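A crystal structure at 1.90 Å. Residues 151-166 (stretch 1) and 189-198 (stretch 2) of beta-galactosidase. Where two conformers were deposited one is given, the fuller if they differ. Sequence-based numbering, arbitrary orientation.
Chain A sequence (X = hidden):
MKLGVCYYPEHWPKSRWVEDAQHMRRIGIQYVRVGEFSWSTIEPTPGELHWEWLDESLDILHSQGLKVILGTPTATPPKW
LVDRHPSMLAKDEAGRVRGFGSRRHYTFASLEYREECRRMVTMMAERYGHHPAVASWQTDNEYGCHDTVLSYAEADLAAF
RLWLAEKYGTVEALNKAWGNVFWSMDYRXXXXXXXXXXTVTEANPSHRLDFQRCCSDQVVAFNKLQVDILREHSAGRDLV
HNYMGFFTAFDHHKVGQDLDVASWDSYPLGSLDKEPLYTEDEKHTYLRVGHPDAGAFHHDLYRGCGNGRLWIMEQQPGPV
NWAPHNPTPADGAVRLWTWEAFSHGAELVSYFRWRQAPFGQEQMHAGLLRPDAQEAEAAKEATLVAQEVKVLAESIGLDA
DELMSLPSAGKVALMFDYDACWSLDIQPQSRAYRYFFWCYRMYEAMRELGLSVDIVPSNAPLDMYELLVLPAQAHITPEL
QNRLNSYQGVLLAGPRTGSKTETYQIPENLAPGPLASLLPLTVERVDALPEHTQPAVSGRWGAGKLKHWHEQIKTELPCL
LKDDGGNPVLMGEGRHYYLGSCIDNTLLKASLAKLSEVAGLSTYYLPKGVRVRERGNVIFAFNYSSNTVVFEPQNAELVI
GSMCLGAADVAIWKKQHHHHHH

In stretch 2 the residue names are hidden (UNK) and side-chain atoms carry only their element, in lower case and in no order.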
# COMPACT_ATOMS: atom_id res chain seq x y z
N SER A 151 -34.07 27.34 -15.97
CA SER A 151 -35.17 26.60 -16.57
C SER A 151 -35.16 26.88 -18.06
O SER A 151 -34.69 27.94 -18.49
CB SER A 151 -36.52 27.00 -15.95
OG SER A 151 -37.61 26.52 -16.73
N TYR A 152 -35.63 25.91 -18.84
CA TYR A 152 -35.43 25.91 -20.29
C TYR A 152 -36.74 25.73 -21.04
O TYR A 152 -36.81 25.00 -22.04
CB TYR A 152 -34.40 24.83 -20.64
CG TYR A 152 -33.07 25.04 -19.94
CD1 TYR A 152 -32.08 25.84 -20.51
CD2 TYR A 152 -32.81 24.47 -18.69
CE1 TYR A 152 -30.86 26.04 -19.87
CE2 TYR A 152 -31.60 24.67 -18.05
CZ TYR A 152 -30.62 25.46 -18.65
OH TYR A 152 -29.42 25.66 -18.02
N ALA A 153 -37.77 26.42 -20.55
CA ALA A 153 -39.11 26.41 -21.14
C ALA A 153 -39.31 27.69 -21.96
O ALA A 153 -38.48 28.61 -21.92
CB ALA A 153 -40.16 26.32 -20.04
N GLU A 154 -40.44 27.74 -22.67
CA GLU A 154 -40.77 28.89 -23.53
C GLU A 154 -40.79 30.20 -22.75
O GLU A 154 -40.29 31.20 -23.22
CB GLU A 154 -42.12 28.68 -24.23
CG GLU A 154 -42.43 29.71 -25.33
CD GLU A 154 -41.49 29.60 -26.54
OE1 GLU A 154 -41.14 28.45 -26.91
OE2 GLU A 154 -41.11 30.64 -27.12
N ALA A 155 -41.36 30.18 -21.54
CA ALA A 155 -41.42 31.38 -20.70
C ALA A 155 -40.03 31.94 -20.36
O ALA A 155 -39.85 33.15 -20.32
CB ALA A 155 -42.20 31.10 -19.42
N ASP A 156 -39.07 31.05 -20.15
CA ASP A 156 -37.69 31.45 -19.86
C ASP A 156 -37.04 32.13 -21.07
O ASP A 156 -36.30 33.10 -20.92
CB ASP A 156 -36.85 30.24 -19.43
CG ASP A 156 -37.46 29.48 -18.27
OD1 ASP A 156 -37.41 30.03 -17.15
OD2 ASP A 156 -37.98 28.36 -18.48
N LEU A 157 -37.31 31.60 -22.26
CA LEU A 157 -36.76 32.16 -23.49
C LEU A 157 -37.36 33.53 -23.78
O LEU A 157 -36.65 34.44 -24.20
CB LEU A 157 -37.01 31.23 -24.67
CG LEU A 157 -36.43 31.66 -26.03
CD1 LEU A 157 -34.97 32.03 -25.93
CD2 LEU A 157 -36.62 30.53 -27.02
N ALA A 158 -38.67 33.66 -23.55
CA ALA A 158 -39.37 34.92 -23.75
C ALA A 158 -38.80 36.01 -22.85
O ALA A 158 -38.51 37.12 -23.31
CB ALA A 158 -40.86 34.76 -23.53
N ALA A 159 -38.62 35.68 -21.57
CA ALA A 159 -38.00 36.62 -20.62
C ALA A 159 -36.55 36.97 -20.99
O ALA A 159 -36.14 38.12 -20.84
CB ALA A 159 -38.07 36.06 -19.20
N PHE A 160 -35.80 35.98 -21.49
CA PHE A 160 -34.39 36.17 -21.87
C PHE A 160 -34.26 37.15 -23.03
O PHE A 160 -33.47 38.09 -22.98
CB PHE A 160 -33.74 34.82 -22.19
CG PHE A 160 -32.24 34.86 -22.44
CD1 PHE A 160 -31.38 35.62 -21.64
CD2 PHE A 160 -31.69 34.08 -23.46
CE1 PHE A 160 -30.01 35.62 -21.87
CE2 PHE A 160 -30.31 34.06 -23.68
CZ PHE A 160 -29.47 34.83 -22.89
N ARG A 161 -35.09 36.98 -24.06
CA ARG A 161 -35.04 37.89 -25.21
C ARG A 161 -35.38 39.34 -24.83
O ARG A 161 -34.77 40.28 -25.35
CB ARG A 161 -35.92 37.39 -26.34
CG ARG A 161 -35.43 36.08 -26.93
CD ARG A 161 -36.50 35.43 -27.78
NE ARG A 161 -35.95 34.33 -28.56
CZ ARG A 161 -36.67 33.50 -29.30
NH1 ARG A 161 -38.00 33.62 -29.38
NH2 ARG A 161 -36.07 32.52 -29.98
N LEU A 162 -36.35 39.52 -23.92
CA LEU A 162 -36.69 40.86 -23.41
C LEU A 162 -35.55 41.45 -22.57
O LEU A 162 -35.21 42.63 -22.71
CB LEU A 162 -37.98 40.84 -22.58
CG LEU A 162 -39.30 40.60 -23.32
CD1 LEU A 162 -40.44 40.50 -22.31
CD2 LEU A 162 -39.59 41.70 -24.35
N TRP A 163 -34.97 40.61 -21.70
CA TRP A 163 -33.85 41.00 -20.85
C TRP A 163 -32.62 41.43 -21.67
O TRP A 163 -31.97 42.42 -21.34
CB TRP A 163 -33.50 39.84 -19.90
CG TRP A 163 -32.47 40.11 -18.83
CD1 TRP A 163 -32.71 40.45 -17.52
CD2 TRP A 163 -31.06 40.00 -18.96
NE1 TRP A 163 -31.52 40.57 -16.84
CE2 TRP A 163 -30.49 40.30 -17.70
CE3 TRP A 163 -30.21 39.69 -20.03
CZ2 TRP A 163 -29.11 40.29 -17.48
CZ3 TRP A 163 -28.83 39.68 -19.81
CH2 TRP A 163 -28.30 39.98 -18.54
N LEU A 164 -32.34 40.70 -22.75
CA LEU A 164 -31.22 41.04 -23.64
C LEU A 164 -31.42 42.38 -24.38
O LEU A 164 -30.47 43.16 -24.53
CB LEU A 164 -30.98 39.92 -24.66
CG LEU A 164 -30.43 38.59 -24.13
CD1 LEU A 164 -30.50 37.55 -25.23
CD2 LEU A 164 -29.00 38.75 -23.64
N ALA A 165 -32.65 42.63 -24.84
CA ALA A 165 -32.98 43.91 -25.48
C ALA A 165 -32.79 45.08 -24.52
O ALA A 165 -32.22 46.11 -24.89
CB ALA A 165 -34.40 43.90 -26.04
N GLU A 166 -33.23 44.90 -23.27
CA GLU A 166 -33.04 45.90 -22.22
C GLU A 166 -31.56 46.17 -21.92
O GLU A 166 -31.16 47.32 -21.75
CB GLU A 166 -33.79 45.46 -20.95
CG GLU A 166 -33.77 46.42 -19.77
CD GLU A 166 -34.33 47.80 -20.09
OE1 GLU A 166 -35.31 47.89 -20.87
OE2 GLU A 166 -33.79 48.80 -19.55
N UNK A 189 -31.56 39.37 -35.03
CA UNK A 189 -32.51 39.98 -34.11
C UNK A 189 -32.48 39.22 -32.78
O UNK A 189 -31.99 38.09 -32.70
o UNK A 189 -34.37 38.56 -34.83
c UNK A 189 -33.92 39.92 -34.69
N UNK A 190 -33.03 39.83 -31.73
CA UNK A 190 -33.13 39.14 -30.45
C UNK A 190 -33.96 37.87 -30.54
O UNK A 190 -33.63 36.89 -29.87
c UNK A 190 -32.24 43.57 -29.05
c UNK A 190 -30.66 42.03 -28.12
c UNK A 190 -33.67 40.07 -29.37
c UNK A 190 -33.10 42.52 -29.35
c UNK A 190 -32.74 41.21 -29.04
c UNK A 190 -31.02 43.32 -28.43
c UNK A 190 -31.52 40.98 -28.43
N UNK A 191 -34.99 37.85 -31.39
CA UNK A 191 -35.89 36.70 -31.52
C UNK A 191 -35.30 35.50 -32.28
O UNK A 191 -35.94 34.47 -32.41
c UNK A 191 -38.05 38.03 -31.23
o UNK A 191 -38.99 38.67 -31.73
o UNK A 191 -37.76 38.10 -30.01
c UNK A 191 -37.23 37.13 -32.15
N UNK A 192 -34.07 35.65 -32.79
CA UNK A 192 -33.31 34.51 -33.31
C UNK A 192 -32.55 33.75 -32.21
O UNK A 192 -32.15 32.60 -32.42
c UNK A 192 -31.97 35.34 -36.89
o UNK A 192 -32.40 35.24 -38.06
c UNK A 192 -32.32 34.93 -34.40
o UNK A 192 -30.76 35.54 -36.62
c UNK A 192 -32.97 35.21 -35.75
N UNK A 193 -32.34 34.40 -31.07
CA UNK A 193 -31.51 33.84 -30.00
C UNK A 193 -32.30 32.74 -29.29
O UNK A 193 -33.47 32.91 -28.97
c UNK A 193 -30.26 34.29 -27.87
c UNK A 193 -31.05 34.93 -29.00
c UNK A 193 -29.86 37.21 -28.90
c UNK A 193 -30.20 35.99 -29.72
N UNK A 194 -31.64 31.60 -29.07
CA UNK A 194 -32.25 30.45 -28.41
C UNK A 194 -31.70 30.31 -26.99
O UNK A 194 -30.78 31.02 -26.58
c UNK A 194 -31.96 29.16 -29.20
c UNK A 194 -34.00 29.07 -30.78
o UNK A 194 -34.48 29.32 -31.91
o UNK A 194 -34.71 28.76 -29.79
c UNK A 194 -32.48 29.14 -30.64
N UNK A 195 -32.27 29.37 -26.24
CA UNK A 195 -31.73 28.97 -24.94
C UNK A 195 -30.37 28.29 -25.18
O UNK A 195 -30.16 27.73 -26.27
c UNK A 195 -35.05 27.48 -23.50
c UNK A 195 -32.70 28.01 -24.23
c UNK A 195 -33.96 29.64 -22.79
c UNK A 195 -34.08 28.59 -23.89
N UNK A 196 -29.44 28.36 -24.20
CA UNK A 196 -28.12 27.75 -24.35
C UNK A 196 -28.02 26.23 -24.11
O UNK A 196 -26.91 25.69 -24.18
c UNK A 196 -27.28 28.50 -23.32
c UNK A 196 -29.54 29.11 -22.93
c UNK A 196 -28.24 28.80 -22.24
N UNK A 197 -29.13 25.55 -23.84
CA UNK A 197 -29.10 24.09 -23.67
C UNK A 197 -29.33 23.38 -25.01
O UNK A 197 -29.74 24.00 -26.00
n UNK A 197 -32.44 22.85 -22.83
o UNK A 197 -31.88 24.84 -23.75
c UNK A 197 -30.14 23.62 -22.65
c UNK A 197 -31.57 23.82 -23.12
N UNK A 198 -29.04 22.08 -25.04
CA UNK A 198 -29.28 21.24 -26.22
C UNK A 198 -28.61 21.75 -27.52
O UNK A 198 -29.12 21.55 -28.62
c UNK A 198 -30.79 21.02 -26.43
c UNK A 198 -31.51 20.28 -25.29
c UNK A 198 -33.00 20.24 -25.55
c UNK A 198 -30.95 18.88 -25.11
O HOH W 1 -35.42 23.03 -23.42
O HOH W 2 -36.54 31.13 -32.49

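Position 189 carries one carbon and one oxygen, the carbon bonded to CA, and touches nothing on stretch 1. This hydroxymethyl group makes it Ser-189; the contact asks nothing of its side chain, but its backbone O accepts a hydrogen bond from the N of position 192, opening the short 3-10 segment.

Position 190 has one carbon followed by a ring of six carbons, with no oxygen. The CA of Ala-165 sits over one face of the ring, 3.8 Å from its centroid, in a CH-pi contact, and Leu-164 lies beside it. This is Phe-190, whose flat apolar ring suits a place beside the helix: Ala-165 CB is 3.7 Å from Phe-190 CE2, and Leu-164 CB lies 4.0 Å from Phe-190 CD1.

Position 191 shows two carbons, the second bearing two oxygens, near the guanidinium of Arg-161. It is Asp-191. Although its CB points away from the helix, its carboxylate puts negative charge near Arg-161; at 4.4 Å between Asp-191 OD1 and Arg-161 NE, and well out of the guanidinium plane, this is a meeting of charges only.

Position 192 has three carbons, the third with two oxygens, and points away from stretch 1: Glu-192. Its buried carboxylate finds its hydrogen bonds beside the stretch.

Position 193 has four carbons, forked at the first, one arm two carbons long; the arms meet Leu-164 and Phe-160. This is Ile-193, whose branched apolar surface packs against both, Ile-193 CD1 to Leu-164 CD1 at 3.7 Å and Ile-193 CG2 to Phe-160 CE2 at 4.2 Å.

Position 194 again has three carbons and a terminal pair of oxygens, near Leu-157 and Arg-161. In Glu-194 the chain is long enough for its end to return although CB points away, placing Glu-194 OE1 4.0 Å from Arg-161 NH2, beyond a salt bridge. Water 2 links Arg-161 NH2 to Glu-194 OE2.

Position 195 has four carbons forked at the second, reaching Tyr-152 and Leu-157: Leu-195. The fork serves both at once, Leu-195 CD1 to Tyr-152 CB (4.0 Å) and Leu-195 CD2 to Leu-157 CB (3.9 Å).

Position 196 has three carbons closing onto its own N, at the edge of the Tyr-152 ring: Pro-196. Its compact apolar ring places Pro-196 CG 4.5 Å from Tyr-152 CE1.

Position 197 has two carbons, the second carrying one oxygen and one nitrogen, 3.3 Å from Tyr-152 CD1: Asn-197. Its amide ND2 can donate to water 1, which donates to Tyr-152 O.

Position 198 has four carbons forked at the second, without contact here: Leu-198, of whose side chain this contact asks nothing.

The contact combines apolar packing with a polar clasp. Arg-161 donates from NE (2.9 Å) and NH2 (2.8 Å) to Ile-193 O, a two-pronged grip on one carbonyl, while Phe-190, Ile-193 and Leu-195 pack along the helix.

Stretch 2 189-198: SFDEIELPNL
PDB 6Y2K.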